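Local coordinates for alpha-n-acetylglucosaminidase family protein (Clostridium perfringens, PDB 4A42) that probably serves as a carbohydrate-binding module of family 32, helping a multimodular family 89 alpha-N-acetylglucosaminidase recognise sugars, with a calcium ion bound in its beta-sandwich fold, at residues N44-G49 and V139-I144; I80-N85 and A115-I120; Y90-S95 and R128-N133. All coordinates share one frame; numbering follows the deposited sequence. Where two conformers were deposited one is given.

Contact 1: N44-G49 and V139-I144. With CA (calcium ion), chain C.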
# COMPACT_ATOMS: atom_id res chain seq x y z
N ASN A 44 -2.19 12.01 0.35
CA ASN A 44 -3.43 11.75 -0.37
C ASN A 44 -3.18 11.41 -1.83
O ASN A 44 -4.07 10.90 -2.51
CB ASN A 44 -4.40 12.91 -0.20
CG ASN A 44 -5.00 12.94 1.19
OD1 ASN A 44 -5.24 11.89 1.79
ND2 ASN A 44 -5.22 14.13 1.71
N ASN A 45 -1.97 11.67 -2.30
CA ASN A 45 -1.59 11.26 -3.65
C ASN A 45 -1.63 9.75 -3.79
O ASN A 45 -1.65 9.21 -4.88
CB ASN A 45 -0.20 11.79 -4.02
CG ASN A 45 -0.18 13.29 -4.25
OD1 ASN A 45 -1.23 13.92 -4.36
ND2 ASN A 45 1.01 13.86 -4.32
N LEU A 46 -1.64 9.05 -2.67
CA LEU A 46 -1.68 7.59 -2.71
C LEU A 46 -3.03 7.03 -3.13
O LEU A 46 -3.13 5.88 -3.55
CB LEU A 46 -1.31 6.99 -1.36
CG LEU A 46 0.14 7.13 -0.93
CD1 LEU A 46 0.25 6.78 0.55
CD2 LEU A 46 1.03 6.22 -1.78
N ARG A 47 -4.06 7.85 -3.00
CA ARG A 47 -5.37 7.36 -3.26
C ARG A 47 -6.30 8.42 -3.88
O ARG A 47 -7.44 8.51 -3.54
CB ARG A 47 -5.97 6.76 -1.99
CG ARG A 47 -5.74 7.59 -0.80
CD ARG A 47 -6.98 8.38 -0.52
NE ARG A 47 -7.06 8.96 0.80
CZ ARG A 47 -7.92 8.59 1.72
NH1 ARG A 47 -8.78 7.62 1.50
NH2 ARG A 47 -7.92 9.20 2.86
N ASP A 48 -5.77 9.14 -4.83
CA ASP A 48 -6.52 10.19 -5.53
C ASP A 48 -6.97 9.79 -6.93
O ASP A 48 -7.58 10.59 -7.65
CB ASP A 48 -5.73 11.50 -5.56
CG ASP A 48 -4.47 11.42 -6.39
OD1 ASP A 48 -4.07 10.29 -6.76
OD2 ASP A 48 -3.89 12.48 -6.67
N GLY A 49 -6.69 8.54 -7.31
CA GLY A 49 -7.13 8.03 -8.60
C GLY A 49 -6.30 8.49 -9.79
O GLY A 49 -6.70 8.28 -10.93
N VAL A 139 11.96 5.35 -3.77
CA VAL A 139 10.55 4.99 -3.81
C VAL A 139 9.65 6.14 -4.21
O VAL A 139 9.68 7.18 -3.59
CB VAL A 139 10.11 4.48 -2.42
CG1 VAL A 139 8.63 4.25 -2.35
CG2 VAL A 139 10.86 3.22 -2.06
N LYS A 140 8.82 5.95 -5.23
CA LYS A 140 7.84 6.96 -5.60
C LYS A 140 6.56 6.21 -5.94
O LYS A 140 6.49 5.57 -6.96
CB LYS A 140 8.31 7.78 -6.81
CG LYS A 140 9.67 8.39 -6.60
CD LYS A 140 10.12 9.25 -7.76
CE LYS A 140 11.42 9.94 -7.42
NZ LYS A 140 11.85 10.91 -8.43
N ILE A 141 5.55 6.32 -5.10
CA ILE A 141 4.33 5.55 -5.29
C ILE A 141 3.24 6.41 -5.92
O ILE A 141 2.82 7.41 -5.35
CB ILE A 141 3.84 4.96 -3.94
CG1 ILE A 141 4.95 4.15 -3.27
CG2 ILE A 141 2.56 4.13 -4.14
CD1 ILE A 141 5.47 2.99 -4.08
N GLY A 142 2.80 6.03 -7.11
CA GLY A 142 1.78 6.80 -7.80
C GLY A 142 0.38 6.55 -7.28
O GLY A 142 -0.46 7.43 -7.36
N GLU A 143 0.13 5.35 -6.77
CA GLU A 143 -1.20 4.99 -6.32
C GLU A 143 -1.15 3.63 -5.62
O GLU A 143 -0.37 2.77 -6.02
CB GLU A 143 -2.13 4.90 -7.54
CG GLU A 143 -3.60 4.91 -7.19
CD GLU A 143 -4.17 6.30 -6.88
OE1 GLU A 143 -3.50 7.35 -6.99
OE2 GLU A 143 -5.35 6.34 -6.53
N ILE A 144 -1.96 3.47 -4.59
CA ILE A 144 -2.18 2.15 -3.99
C ILE A 144 -3.67 1.87 -4.05
O ILE A 144 -4.49 2.65 -3.56
CB ILE A 144 -1.71 2.09 -2.52
CG1 ILE A 144 -0.18 2.20 -2.48
CG2 ILE A 144 -2.17 0.79 -1.85
CD1 ILE A 144 0.37 2.33 -1.10
CA CA C . -1.89 9.25 -7.18
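Between D48 and E143 sits a calcium ion, and metal coordination dominates this contact. The ion takes the backbone oxygens N45 O and G142 O, each at 2.3 Å, together with one carboxylate oxygen from each acid, D48 OD1 and E143 OE1, each at 2.5 Å. N50 O and both oxygens of T53, O and OG1, complete seven ligands. The two carboxylate planes lie only 16° apart, and D48 OD1 comes within 3.0 Å of E143 OE1, a closeness explained by the shared cation. E143 reaches the site because its chain bends at CB-CG (chi2 79°), turning the carboxylate back toward the loop.

Two hydrogen bonds reinforce the contact, one at the metal ligand E143 and one between backbones beside it. The second oxygen, E143 OE2, accepts G49 N at 2.7 Å on its syn side, tilted somewhat out of the carboxylate plane, so each oxygen of this carboxylate has its own partner and its rotation is fixed. The backbone bond from I144 N to L46 O is 2.9 Å long and nearly straight at 173°.

Apolar contact falls to L46, whose CD2 branch touches I141 CG2 at 3.5 Å and also meets I144 CD1.

The calcium loop 44-49, entered by a 3-10 turn, thus closes over the start of strand 141-148. L46 also packs on V34 and V36 of strand 33-36 and on V65 of strand 63-69, while I144 faces F67 and F132.

Contact 2: I80-N85 and A115-I120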
# COMPACT_ATOMS: atom_id res chain seq x y z
N ILE A 80 0.01 -1.83 -6.39
CA ILE A 80 0.89 -0.72 -6.05
C ILE A 80 1.47 -0.18 -7.35
O ILE A 80 2.17 -0.89 -8.06
CB ILE A 80 2.05 -1.14 -5.14
CG1 ILE A 80 1.52 -1.83 -3.88
CG2 ILE A 80 2.93 0.07 -4.77
CD1 ILE A 80 2.57 -2.59 -3.13
N VAL A 81 1.16 1.07 -7.66
CA VAL A 81 1.68 1.69 -8.87
C VAL A 81 3.00 2.35 -8.51
O VAL A 81 3.03 3.28 -7.69
CB VAL A 81 0.67 2.72 -9.43
CG1 VAL A 81 1.20 3.34 -10.71
CG2 VAL A 81 -0.68 2.06 -9.68
N SER A 82 4.10 1.84 -9.07
CA SER A 82 5.44 2.26 -8.67
C SER A 82 6.11 3.08 -9.76
O SER A 82 6.39 2.56 -10.84
CB SER A 82 6.30 1.04 -8.35
OG SER A 82 7.57 1.44 -7.86
N LYS A 83 6.38 4.34 -9.46
CA LYS A 83 6.85 5.28 -10.47
C LYS A 83 8.35 5.58 -10.40
O LYS A 83 8.90 6.20 -11.31
CB LYS A 83 6.00 6.57 -10.42
CG LYS A 83 4.58 6.38 -10.96
CD LYS A 83 4.53 6.53 -12.48
CE LYS A 83 3.18 6.13 -13.06
NZ LYS A 83 3.07 6.45 -14.53
N GLY A 84 9.01 5.17 -9.32
CA GLY A 84 10.45 5.32 -9.22
C GLY A 84 11.23 4.44 -10.19
O GLY A 84 10.66 3.56 -10.84
N ASN A 85 12.54 4.65 -10.28
CA ASN A 85 13.34 3.90 -11.25
C ASN A 85 13.66 2.45 -10.88
O ASN A 85 13.72 1.56 -11.75
CB ASN A 85 14.64 4.63 -11.56
CG ASN A 85 14.44 5.79 -12.49
OD1 ASN A 85 13.42 5.88 -13.18
ND2 ASN A 85 15.41 6.69 -12.53
N ALA A 115 5.72 -1.79 -13.64
CA ALA A 115 5.04 -0.52 -13.45
C ALA A 115 4.01 -0.63 -12.32
O ALA A 115 3.85 0.28 -11.50
CB ALA A 115 4.35 -0.08 -14.76
N VAL A 116 3.32 -1.77 -12.27
CA VAL A 116 2.32 -2.03 -11.26
C VAL A 116 2.62 -3.37 -10.60
O VAL A 116 2.78 -4.39 -11.27
CB VAL A 116 0.91 -2.09 -11.88
CG1 VAL A 116 -0.14 -2.35 -10.80
CG2 VAL A 116 0.62 -0.79 -12.60
N TYR A 117 2.72 -3.35 -9.27
CA TYR A 117 2.88 -4.58 -8.50
C TYR A 117 1.53 -5.03 -7.96
O TYR A 117 1.00 -4.48 -6.99
CB TYR A 117 3.93 -4.40 -7.39
CG TYR A 117 5.30 -4.12 -7.94
CD1 TYR A 117 5.70 -2.82 -8.24
CD2 TYR A 117 6.20 -5.16 -8.19
CE1 TYR A 117 6.96 -2.58 -8.77
CE2 TYR A 117 7.46 -4.92 -8.71
CZ TYR A 117 7.83 -3.63 -9.00
OH TYR A 117 9.08 -3.38 -9.52
N SER A 118 0.94 -6.02 -8.64
CA SER A 118 -0.36 -6.55 -8.26
C SER A 118 -0.19 -7.79 -7.39
O SER A 118 0.74 -8.58 -7.58
CB SER A 118 -1.16 -6.93 -9.51
OG SER A 118 -1.27 -5.84 -10.42
N ASN A 119 -1.09 -7.95 -6.42
CA ASN A 119 -1.15 -9.17 -5.61
C ASN A 119 -2.58 -9.58 -5.33
O ASN A 119 -3.36 -8.79 -4.80
CB ASN A 119 -0.42 -8.99 -4.28
CG ASN A 119 1.09 -8.92 -4.43
OD1 ASN A 119 1.66 -7.84 -4.45
ND2 ASN A 119 1.72 -10.07 -4.55
N ILE A 120 -2.92 -10.82 -5.64
CA ILE A 120 -4.26 -11.37 -5.34
C ILE A 120 -4.23 -12.17 -4.03
O ILE A 120 -3.42 -13.08 -3.87
CB ILE A 120 -4.78 -12.23 -6.49
CG1 ILE A 120 -4.87 -11.39 -7.77
CG2 ILE A 120 -6.13 -12.85 -6.15
CD1 ILE A 120 -3.85 -11.78 -8.83
O HOH W 1 9.53 0.04 -9.01
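I80 and Y117 form an antiparallel hydrogen-bonded pair, with I80 N to Y117 O at 2.9 Å and Y117 N to I80 O at 2.8 Å, where strands 80-82 and 116-120 run 162° apart in direction. The next pair, V81 with V116, is non-hydrogen-bonded, and beyond it S82 N donates to A115 O at 2.9 Å.

Side chains alternate between the two faces. On one, V81 and V116 are neighbours, CG2 to CG2 at 4.3 Å, a loose apolar touch. On the other, the Y117 ring turns its edge to S82, whose CB lies in the ring plane, 3.7 Å from Y117 CE1. With chi1 at -64°, Y117 CG lies anti to its carbonyl carbon, and the ring extends toward S82. S82 OG, anti to its own N (chi1 -176°), reaches a water at 2.7 Å; that water also gives a weak bond to Y117 OH. The firmer partners of this hydroxyl are E112 O, K114 N and L88 N, which tie the ring's tip to the adjoining loops.

V81 also pairs through its backbone with G142 and E143, so 77-82 lies between 141-148 and 116-120, and 116-120 is an outermost strand of the four-stranded antiparallel sheet in the F5/8 type C (discoidin-like) beta-sandwich.

Contact 3: Y90-S95 and R128-N133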
# COMPACT_ATOMS: atom_id res chain seq x y z
N TYR A 90 9.17 -4.43 -1.19
CA TYR A 90 8.01 -4.09 -0.36
C TYR A 90 7.43 -5.31 0.32
O TYR A 90 7.70 -6.46 -0.08
CB TYR A 90 6.92 -3.42 -1.22
CG TYR A 90 6.23 -4.36 -2.19
CD1 TYR A 90 6.81 -4.68 -3.42
CD2 TYR A 90 5.02 -4.98 -1.86
CE1 TYR A 90 6.19 -5.56 -4.30
CE2 TYR A 90 4.39 -5.85 -2.75
CZ TYR A 90 4.98 -6.14 -3.97
OH TYR A 90 4.40 -7.01 -4.88
N SER A 91 6.64 -5.05 1.36
CA SER A 91 5.79 -6.05 1.97
C SER A 91 4.42 -5.45 2.26
O SER A 91 4.26 -4.23 2.31
CB SER A 91 6.42 -6.60 3.26
OG SER A 91 6.53 -5.60 4.26
N ILE A 92 3.44 -6.32 2.42
CA ILE A 92 2.08 -5.94 2.73
C ILE A 92 1.65 -6.73 3.95
O ILE A 92 1.81 -7.95 3.99
CB ILE A 92 1.14 -6.25 1.55
CG1 ILE A 92 1.68 -5.62 0.25
CG2 ILE A 92 -0.27 -5.75 1.84
CD1 ILE A 92 0.74 -5.83 -0.93
N GLU A 93 1.12 -6.02 4.95
CA GLU A 93 0.64 -6.62 6.18
C GLU A 93 -0.81 -6.22 6.38
O GLU A 93 -1.21 -5.13 5.99
CB GLU A 93 1.44 -6.12 7.38
CG GLU A 93 2.88 -6.59 7.47
CD GLU A 93 3.64 -5.80 8.52
OE1 GLU A 93 3.98 -4.64 8.25
OE2 GLU A 93 3.88 -6.34 9.62
N ILE A 94 -1.60 -7.08 7.02
CA ILE A 94 -2.97 -6.72 7.38
C ILE A 94 -3.20 -6.98 8.86
O ILE A 94 -2.49 -7.80 9.46
CB ILE A 94 -4.01 -7.48 6.53
CG1 ILE A 94 -3.84 -8.99 6.67
CG2 ILE A 94 -3.91 -7.04 5.06
CD1 ILE A 94 -4.97 -9.79 6.04
N SER A 95 -4.16 -6.27 9.44
CA SER A 95 -4.51 -6.45 10.84
C SER A 95 -5.97 -6.13 11.08
O SER A 95 -6.59 -5.36 10.33
CB SER A 95 -3.64 -5.56 11.74
OG SER A 95 -3.93 -5.79 13.12
N ARG A 128 -8.98 -4.68 8.80
CA ARG A 128 -9.25 -3.27 8.92
C ARG A 128 -8.04 -2.41 8.51
O ARG A 128 -8.20 -1.36 7.92
CB ARG A 128 -9.71 -2.91 10.33
CG ARG A 128 -9.82 -1.45 10.57
CD ARG A 128 -10.51 -1.10 11.85
NE ARG A 128 -10.23 0.27 12.18
CZ ARG A 128 -10.62 0.89 13.26
NH1 ARG A 128 -11.34 0.23 14.15
NH2 ARG A 128 -10.30 2.15 13.48
N PHE A 129 -6.84 -2.88 8.81
CA PHE A 129 -5.63 -2.11 8.51
C PHE A 129 -4.80 -2.81 7.45
O PHE A 129 -4.61 -4.02 7.50
CB PHE A 129 -4.78 -1.91 9.77
CG PHE A 129 -5.52 -1.23 10.89
CD1 PHE A 129 -5.51 0.16 11.01
CD2 PHE A 129 -6.22 -1.96 11.82
CE1 PHE A 129 -6.19 0.78 12.04
CE2 PHE A 129 -6.90 -1.34 12.85
CZ PHE A 129 -6.88 0.03 12.96
N VAL A 130 -4.29 -2.03 6.49
CA VAL A 130 -3.39 -2.56 5.49
C VAL A 130 -2.13 -1.71 5.51
O VAL A 130 -2.18 -0.50 5.30
CB VAL A 130 -4.04 -2.57 4.08
CG1 VAL A 130 -3.20 -3.39 3.11
CG2 VAL A 130 -5.46 -3.11 4.15
N ARG A 131 -1.00 -2.36 5.80
CA ARG A 131 0.26 -1.66 5.94
C ARG A 131 1.26 -2.09 4.87
O ARG A 131 1.43 -3.28 4.59
CB ARG A 131 0.85 -1.87 7.35
CG ARG A 131 2.14 -1.08 7.58
CD ARG A 131 2.52 -1.04 9.05
NE ARG A 131 2.95 -2.34 9.54
CZ ARG A 131 3.20 -2.61 10.81
NH1 ARG A 131 3.07 -1.65 11.72
NH2 ARG A 131 3.58 -3.83 11.18
N PHE A 132 1.88 -1.09 4.25
CA PHE A 132 2.85 -1.27 3.18
C PHE A 132 4.20 -0.80 3.68
O PHE A 132 4.33 0.32 4.17
CB PHE A 132 2.45 -0.45 1.95
CG PHE A 132 1.14 -0.88 1.34
CD1 PHE A 132 -0.07 -0.47 1.90
CD2 PHE A 132 1.11 -1.70 0.23
CE1 PHE A 132 -1.27 -0.89 1.37
CE2 PHE A 132 -0.10 -2.10 -0.33
CZ PHE A 132 -1.29 -1.71 0.25
N ASN A 133 5.21 -1.65 3.57
CA ASN A 133 6.55 -1.26 3.94
C ASN A 133 7.41 -1.27 2.70
O ASN A 133 7.31 -2.19 1.89
CB ASN A 133 7.09 -2.21 5.00
CG ASN A 133 6.09 -2.46 6.10
OD1 ASN A 133 5.78 -1.56 6.89
ND2 ASN A 133 5.54 -3.68 6.14
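The guanidinium of R131 meets the carboxylate of E93 side-on, and the two side chains, which run alongside each other in the same direction, form a polar ridge on this antiparallel ladder. R131 NE meets E93 OE1 at 2.8 Å and R131 NH2 meets E93 OE2 at 3.0 Å, with the two planes turned 38° apart. A bend at chi3 (69°) curls R131 back so that its edge faces the acid. N133 ND2 fills the other side, donating to E93 OE1 at 2.8 Å from the face opposite to R131 NE. The amide's second N-H runs almost straight to S91 OG at 2.9 Å, so N133 ND2 bridges S91 and E93 like a wedge.

The reverse face is apolar. I92 stands between its two cross-strand neighbours: branch CG2 touches V130 CG1 at 4.0 Å, while CD1 comes within 3.9 Å of F132 CE2. V130 CG1 in turn sits between the CG2 methyls of I92 and I94.

At the far end, R128 and F129 both donate their N-H to S95 O, a classic beta bulge, and R128 CG lies over one face of the F129 ring, 3.7 Å above its plane and offset toward the rim.

The strand pair belongs to the larger sheet, with 102-107 flanking 90-95 and 63-69 flanking 126-134. I92 and F132 face I78 of strand 77-82 in the other sheet, whereas R131 makes a cation-pi contact with W101 on the polar side.

Along the chain, segments 44-49 and 139-144 of contact 1 bracket both other contacts, whose segments alternate in the order 80-85, 90-95, 115-120, 128-133. Contacts 1 and 2, with centres about 10 Å apart, share the four-stranded sheet, where strands 141-148 and 77-82 are neighbours joined by E143 O to V81 N at 2.8 Å. Contact 3, its centre about 15 Å from the centres of the other two, lies in the larger sheet. The layers meet at F132, which packs on I144 and I80, and at Y90, whose OH probably bonds N119 OD1. The calcium site ties loop 44-49 to strand 141-148 of one layer, while core packing of I144, I80 and F132 connects the three contacts.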